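Local structure of protein virC2 (Agrobacterium tumefaciens, 2RH3) at residues 2-7 and 72-77; 33-38 and 107-112. The protein probably binds DNA through a C-terminal ribbon-helix-helix fold, the part present in this chain, and enhances T-DNA transfer and virulence in crown gall disease. All blocks are in the same frame, centred on the assembly; numbering follows the deposited sequence. Where two conformers were deposited one is given.

Contact 1: residues 2-7 and 72-77; sequences QVFLSA and QTSRMF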
loop_
_atom_site.group_PDB
_atom_site.type_symbol
_atom_site.label_atom_id
_atom_site.label_comp_id
_atom_site.label_asym_id
_atom_site.label_seq_id
_atom_site.Cartn_x
_atom_site.Cartn_y
_atom_site.Cartn_z
ATOM N N GLN A 2 10.003 -10.321 -8.839
ATOM C CA GLN A 2 9.798 -8.881 -8.759
ATOM C C GLN A 2 8.344 -8.545 -9.067
ATOM O O GLN A 2 7.827 -8.901 -10.129
ATOM C CB GLN A 2 10.733 -8.151 -9.730
ATOM C CG GLN A 2 10.751 -6.634 -9.565
ATOM C CD GLN A 2 11.666 -5.939 -10.558
ATOM O OE1 GLN A 2 11.741 -6.316 -11.728
ATOM N NE2 GLN A 2 12.362 -4.908 -10.095
ATOM N N VAL A 3 7.696 -7.860 -8.127
ATOM C CA VAL A 3 6.320 -7.411 -8.287
ATOM C C VAL A 3 6.308 -5.894 -8.432
ATOM O O VAL A 3 6.909 -5.173 -7.628
ATOM C CB VAL A 3 5.432 -7.865 -7.091
ATOM C CG1 VAL A 3 4.017 -7.291 -7.188
ATOM C CG2 VAL A 3 5.381 -9.385 -7.024
ATOM N N PHE A 4 5.638 -5.419 -9.476
ATOM C CA PHE A 4 5.496 -3.995 -9.704
ATOM C C PHE A 4 4.245 -3.493 -8.994
ATOM O O PHE A 4 3.199 -4.154 -9.015
ATOM C CB PHE A 4 5.528 -3.672 -11.201
ATOM C CG PHE A 4 6.858 -3.980 -11.846
ATOM C CD1 PHE A 4 7.872 -3.023 -11.877
ATOM C CD2 PHE A 4 7.109 -5.241 -12.388
ATOM C CE1 PHE A 4 9.116 -3.315 -12.453
ATOM C CE2 PHE A 4 8.345 -5.542 -12.966
ATOM C CZ PHE A 4 9.350 -4.578 -12.999
ATOM N N LEU A 5 4.391 -2.346 -8.331
ATOM C CA LEU A 5 3.414 -1.821 -7.380
ATOM C C LEU A 5 3.107 -0.355 -7.663
ATOM O O LEU A 5 3.929 0.363 -8.223
ATOM C CB LEU A 5 3.989 -1.923 -5.964
ATOM C CG LEU A 5 4.519 -3.296 -5.545
ATOM C CD1 LEU A 5 5.687 -3.138 -4.582
ATOM C CD2 LEU A 5 3.404 -4.139 -4.936
ATOM N N SER A 6 1.926 0.090 -7.257
ATOM C CA SER A 6 1.536 1.483 -7.428
ATOM C C SER A 6 0.519 1.871 -6.376
ATOM O O SER A 6 -0.273 1.043 -5.932
ATOM C CB SER A 6 0.983 1.741 -8.835
ATOM O OG SER A 6 -0.182 0.979 -9.080
ATOM N N ALA A 7 0.561 3.134 -5.958
ATOM C CA ALA A 7 -0.376 3.633 -4.959
ATOM C C ALA A 7 -0.509 5.140 -5.040
ATOM O O ALA A 7 0.383 5.820 -5.538
ATOM C CB ALA A 7 0.072 3.233 -3.562
ATOM N N GLN A 72 4.980 4.846 -8.416
ATOM C CA GLN A 72 5.308 3.546 -9.023
ATOM C C GLN A 72 6.585 2.973 -8.424
ATOM O O GLN A 72 7.580 3.683 -8.261
ATOM C CB GLN A 72 5.487 3.667 -10.543
ATOM C CG GLN A 72 4.341 4.320 -11.284
ATOM C CD GLN A 72 3.228 3.357 -11.632
ATOM O OE1 GLN A 72 3.404 2.131 -11.605
ATOM N NE2 GLN A 72 2.070 3.908 -11.976
ATOM N N THR A 73 6.559 1.686 -8.101
ATOM C CA THR A 73 7.707 1.031 -7.487
ATOM C C THR A 73 7.709 -0.464 -7.787
ATOM O O THR A 73 6.727 -0.996 -8.310
ATOM C CB THR A 73 7.748 1.287 -5.947
ATOM O OG1 THR A 73 9.070 1.061 -5.447
ATOM C CG2 THR A 73 6.761 0.400 -5.194
ATOM N N SER A 74 8.823 -1.127 -7.478
ATOM C CA SER A 74 8.885 -2.590 -7.503
ATOM C C SER A 74 9.551 -3.144 -6.238
ATOM O O SER A 74 10.221 -2.411 -5.506
ATOM C CB SER A 74 9.557 -3.111 -8.784
ATOM O OG SER A 74 10.954 -2.880 -8.809
ATOM N N ARG A 75 9.339 -4.435 -5.977
ATOM C CA ARG A 75 9.902 -5.112 -4.806
ATOM C C ARG A 75 9.884 -6.620 -5.029
ATOM O O ARG A 75 8.977 -7.148 -5.679
ATOM C CB ARG A 75 9.117 -4.758 -3.535
ATOM C CG ARG A 75 9.834 -5.096 -2.226
ATOM C CD ARG A 75 9.024 -4.641 -1.026
ATOM N NE ARG A 75 9.629 -5.022 0.252
ATOM C CZ ARG A 75 9.410 -6.179 0.873
ATOM N NH1 ARG A 75 10.002 -6.430 2.033
ATOM N NH2 ARG A 75 8.612 -7.093 0.336
ATOM N N MET A 76 10.896 -7.302 -4.493
ATOM C CA MET A 76 10.993 -8.758 -4.575
ATOM C C MET A 76 10.166 -9.411 -3.481
ATOM O O MET A 76 10.268 -9.040 -2.307
ATOM C CB MET A 76 12.451 -9.220 -4.444
ATOM C CG MET A 76 13.429 -8.555 -5.402
ATOM S SD MET A 76 13.117 -8.982 -7.121
ATOM C CE MET A 76 14.552 -8.250 -7.914
ATOM N N PHE A 77 9.344 -10.380 -3.876
ATOM C CA PHE A 77 8.566 -11.180 -2.935
ATOM C C PHE A 77 8.837 -12.658 -3.189
ATOM O O PHE A 77 8.991 -13.067 -4.343
ATOM C CB PHE A 77 7.067 -10.937 -3.113
ATOM C CG PHE A 77 6.611 -9.553 -2.749
ATOM C CD1 PHE A 77 6.208 -9.256 -1.450
ATOM C CD2 PHE A 77 6.544 -8.555 -3.715
ATOM C CE1 PHE A 77 5.766 -7.977 -1.114
ATOM C CE2 PHE A 77 6.105 -7.272 -3.388
ATOM C CZ PHE A 77 5.719 -6.985 -2.088
HETATM O O HOH W 1 5.291 -0.061 -10.891
#
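Strands 2-7 and 72-76 run antiparallel, their N-to-C directions 146° apart, and four backbone hydrogen bonds join them through two reciprocal pairs. Val3 exchanges bonds with Arg75, and Val3 N reaches Arg75 O at 2.9 Å. Its N-H...O angle of 176° is almost linear, although the donor stands above the carbonyl plane. Leu5 pairs with Thr73 in the same manner; here Leu5 N meets Thr73 O at 2.7 Å, in the carbonyl plane. Between and beside these pairs, Gln2-Met76, Phe4-Ser74 and Ser6-Gln72 are non-hydrogen-bonded pairs, where Phe4 CA and Ser74 CA make C-H...O contacts to opposing carbonyls.

This two-stranded sheet is the ribbon of the ribbon-helix-helix fold, built here from distant parts of one chain. Its two faces differ. Val3, Leu5, Thr73 and Arg75 face the helices, where Leu5 touches Leu104 and Val3 touches Ile82. Leu5 and Thr73 lie side by side, with Leu5 CB 3.7 Å from Thr73 CG2. Beyond the strand end, the Phe77 and Val3 side chains cross at about a right angle, Val3 CG2 being 3.6 Å from Phe77 CD2, while Leu5 CD1 approaches the ring edge. The extended Arg75 chain leads away to a salt bridge with Glu43.

Polar and exposed side chains dominate the other face, the one that in related folds enters the DNA major groove. The extended Gln2 chain, CG anti to its backbone N, brings NE2 within 2.8 Å of Ser74 OG. From the neighbouring strand, the bent Met76 chain sets SD 3.6 Å from Gln2 CB. Ser74 CB lies 3.5 Å from Phe4 CD1, obliquely to the ring. At the far end, water 1 is hydrogen-bonded to Leu5 O, at 3.0 Å, and to Gln72 OE1.

Contact 2: residues 33-38 and 107-112; sequences MILRRA and AALACF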
loop_
_atom_site.group_PDB
_atom_site.type_symbol
_atom_site.label_atom_id
_atom_site.label_comp_id
_atom_site.label_asym_id
_atom_site.label_seq_id
_atom_site.Cartn_x
_atom_site.Cartn_y
_atom_site.Cartn_z
ATOM N N MET A 33 8.866 5.677 1.116
ATOM C CA MET A 33 9.422 5.393 2.456
ATOM C C MET A 33 8.437 4.553 3.268
ATOM O O MET A 33 8.812 3.531 3.861
ATOM C CB MET A 33 9.761 6.689 3.204
ATOM C CG MET A 33 10.980 7.408 2.619
ATOM S SD MET A 33 11.158 9.054 3.299
ATOM C CE MET A 33 11.598 8.649 4.996
ATOM N N ILE A 34 7.181 4.995 3.281
ATOM C CA ILE A 34 6.140 4.274 4.003
ATOM C C ILE A 34 5.905 2.888 3.410
ATOM O O ILE A 34 5.839 1.912 4.154
ATOM C CB ILE A 34 4.815 5.053 4.065
ATOM C CG1 ILE A 34 5.012 6.362 4.849
ATOM C CG2 ILE A 34 3.755 4.188 4.767
ATOM C CD1 ILE A 34 3.814 7.324 4.779
ATOM N N LEU A 35 5.803 2.817 2.083
ATOM C CA LEU A 35 5.509 1.546 1.405
ATOM C C LEU A 35 6.563 0.477 1.700
ATOM O O LEU A 35 6.230 -0.715 1.812
ATOM C CB LEU A 35 5.356 1.765 -0.108
ATOM C CG LEU A 35 4.746 0.629 -0.938
ATOM C CD1 LEU A 35 3.454 0.129 -0.318
ATOM C CD2 LEU A 35 4.519 1.076 -2.377
ATOM N N ARG A 36 7.819 0.890 1.821
ATOM C CA ARG A 36 8.917 -0.042 2.115
ATOM C C ARG A 36 8.630 -0.794 3.419
ATOM O O ARG A 36 8.756 -2.032 3.490
ATOM C CB ARG A 36 10.245 0.721 2.193
ATOM C CG ARG A 36 11.461 -0.154 2.452
ATOM C CD ARG A 36 12.760 0.638 2.398
ATOM N NE ARG A 36 13.097 1.051 1.040
ATOM C CZ ARG A 36 13.213 2.315 0.646
ATOM N NH1 ARG A 36 13.033 3.305 1.512
ATOM N NH2 ARG A 36 13.524 2.587 -0.616
ATOM N N ARG A 37 8.232 -0.039 4.443
ATOM C CA ARG A 37 7.917 -0.595 5.741
ATOM C C ARG A 37 6.595 -1.366 5.678
ATOM O O ARG A 37 6.507 -2.483 6.190
ATOM C CB ARG A 37 7.824 0.515 6.796
ATOM C CG ARG A 37 7.387 0.040 8.172
ATOM C CD ARG A 37 8.421 -0.841 8.820
ATOM N NE ARG A 37 8.006 -1.251 10.158
ATOM C CZ ARG A 37 8.834 -1.646 11.127
ATOM N NH1 ARG A 37 10.148 -1.699 10.924
ATOM N NH2 ARG A 37 8.345 -1.990 12.315
ATOM N N ALA A 38 5.586 -0.759 5.060
ATOM C CA ALA A 38 4.260 -1.370 4.921
ATOM C C ALA A 38 4.334 -2.732 4.197
ATOM O O ALA A 38 3.703 -3.695 4.620
ATOM C CB ALA A 38 3.304 -0.427 4.224
ATOM N N ALA A 107 -3.510 -2.149 -0.346
ATOM C CA ALA A 107 -3.841 -2.906 0.862
ATOM C C ALA A 107 -2.748 -2.801 1.925
ATOM O O ALA A 107 -3.048 -2.645 3.100
ATOM C CB ALA A 107 -4.102 -4.383 0.525
ATOM N N ALA A 108 -1.494 -2.902 1.502
ATOM C CA ALA A 108 -0.362 -2.811 2.421
ATOM C C ALA A 108 -0.376 -1.453 3.143
ATOM O O ALA A 108 -0.198 -1.363 4.364
ATOM C CB ALA A 108 0.928 -3.026 1.660
ATOM N N LEU A 109 -0.625 -0.401 2.381
ATOM C CA LEU A 109 -0.696 0.945 2.958
ATOM C C LEU A 109 -1.927 1.126 3.833
ATOM O O LEU A 109 -1.850 1.722 4.899
ATOM C CB LEU A 109 -0.657 1.989 1.844
ATOM C CG LEU A 109 0.694 2.164 1.161
ATOM C CD1 LEU A 109 0.495 2.968 -0.133
ATOM C CD2 LEU A 109 1.712 2.851 2.081
ATOM N N ALA A 110 -3.075 0.615 3.373
ATOM C CA ALA A 110 -4.298 0.693 4.142
ATOM C C ALA A 110 -4.093 0.087 5.537
ATOM O O ALA A 110 -4.578 0.625 6.516
ATOM C CB ALA A 110 -5.430 -0.004 3.402
ATOM N N CYS A 111 -3.360 -1.024 5.582
ATOM C CA CYS A 111 -3.004 -1.724 6.815
ATOM C C CYS A 111 -2.085 -0.888 7.726
ATOM O O CYS A 111 -2.289 -0.823 8.940
ATOM C CB CYS A 111 -2.342 -3.062 6.461
ATOM S SG CYS A 111 -2.069 -4.160 7.847
ATOM N N PHE A 112 -1.085 -0.249 7.122
ATOM C CA PHE A 112 -0.140 0.613 7.828
ATOM C C PHE A 112 -0.898 1.800 8.441
ATOM O O PHE A 112 -0.714 2.138 9.618
ATOM C CB PHE A 112 0.925 1.119 6.831
ATOM C CG PHE A 112 1.979 1.970 7.462
ATOM C CD1 PHE A 112 3.197 1.415 7.852
ATOM C CD2 PHE A 112 1.763 3.331 7.664
ATOM C CE1 PHE A 112 4.186 2.212 8.457
ATOM C CE2 PHE A 112 2.734 4.122 8.271
ATOM C CZ PHE A 112 3.946 3.566 8.654
HETATM O O HOH W 2 1.159 -3.183 6.166
#
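Helix segments 33-38 and 107-112 cross at 90° with their axes 9.0 Å apart at closest approach. The small Ala38 and Ala108, the pair with the nearest CA atoms, are consistent with this approach: Ala38 CB lies 3.6 Å from Ala108 O and also touches Phe112 CB.

The tight part centres on Ile34. Its CG2 branch, anti to the backbone N, comes down over one face of the Phe112 ring, 3.7 Å from the ring centroid and only 14° off the ring normal, which defines a CH-pi contact. The same methyl meets Leu109 CD2 at 3.6 Å, so it is wedged between an aromatic and an aliphatic partner of the opposite helix. Leu35, deposited in two conformers, in the one described here places CD1 3.7 Å from Leu109 CG, the two side chains crossing at about a right angle. Tyr18 and Leu21 of helix 16-21 also pack on Ile34, and Ile17 on Phe112, extending this part of the hydrophobic core of the ribbon-helix-helix fold.

Packing is looser toward the surface. Of Arg37, it is the aliphatic CG that meets the ring, at its edge, 3.9 Å from Phe112 CE1; NE has merely a long, weak ion pair with Asp41. Near the crossing, water 2 donates to Ala38 O at 3.0 Å and to Ala108 O at 2.9 Å, bridging two acceptors that cannot bond each other; Ala108 O also takes the helical bond from Phe112 N.

The side chains thus meet through apolar atoms, a fit of methyls against ring and leucine branches consistent with the perpendicular crossing, and the polar link passes through one solvent molecule.

Overall arrangement
From the N terminus, strand 2-7 leads into helices 16-21 and 27-47, the latter carrying residues 33-38, before the chain returns as strand 71-76. Contact 1 thus closes a loop of 64 residues. Contact 2 closes another of 68, from helix 27-47 through strand 71-76 and helix 79-89 to helix 97-118. Since the segments alternate along the chain, the loops cross rather than nest, interlocking its earlier and later halves. The centres lie 12 Å apart, and the two sites meet directly: Ala7 CB is 3.5 Å from Leu109 CD1, and Thr73 CG2 is 3.7 Å from Leu35 CD2. Through Thr73, and through Ala7 at its end, the ribbon rests on the crossed helices.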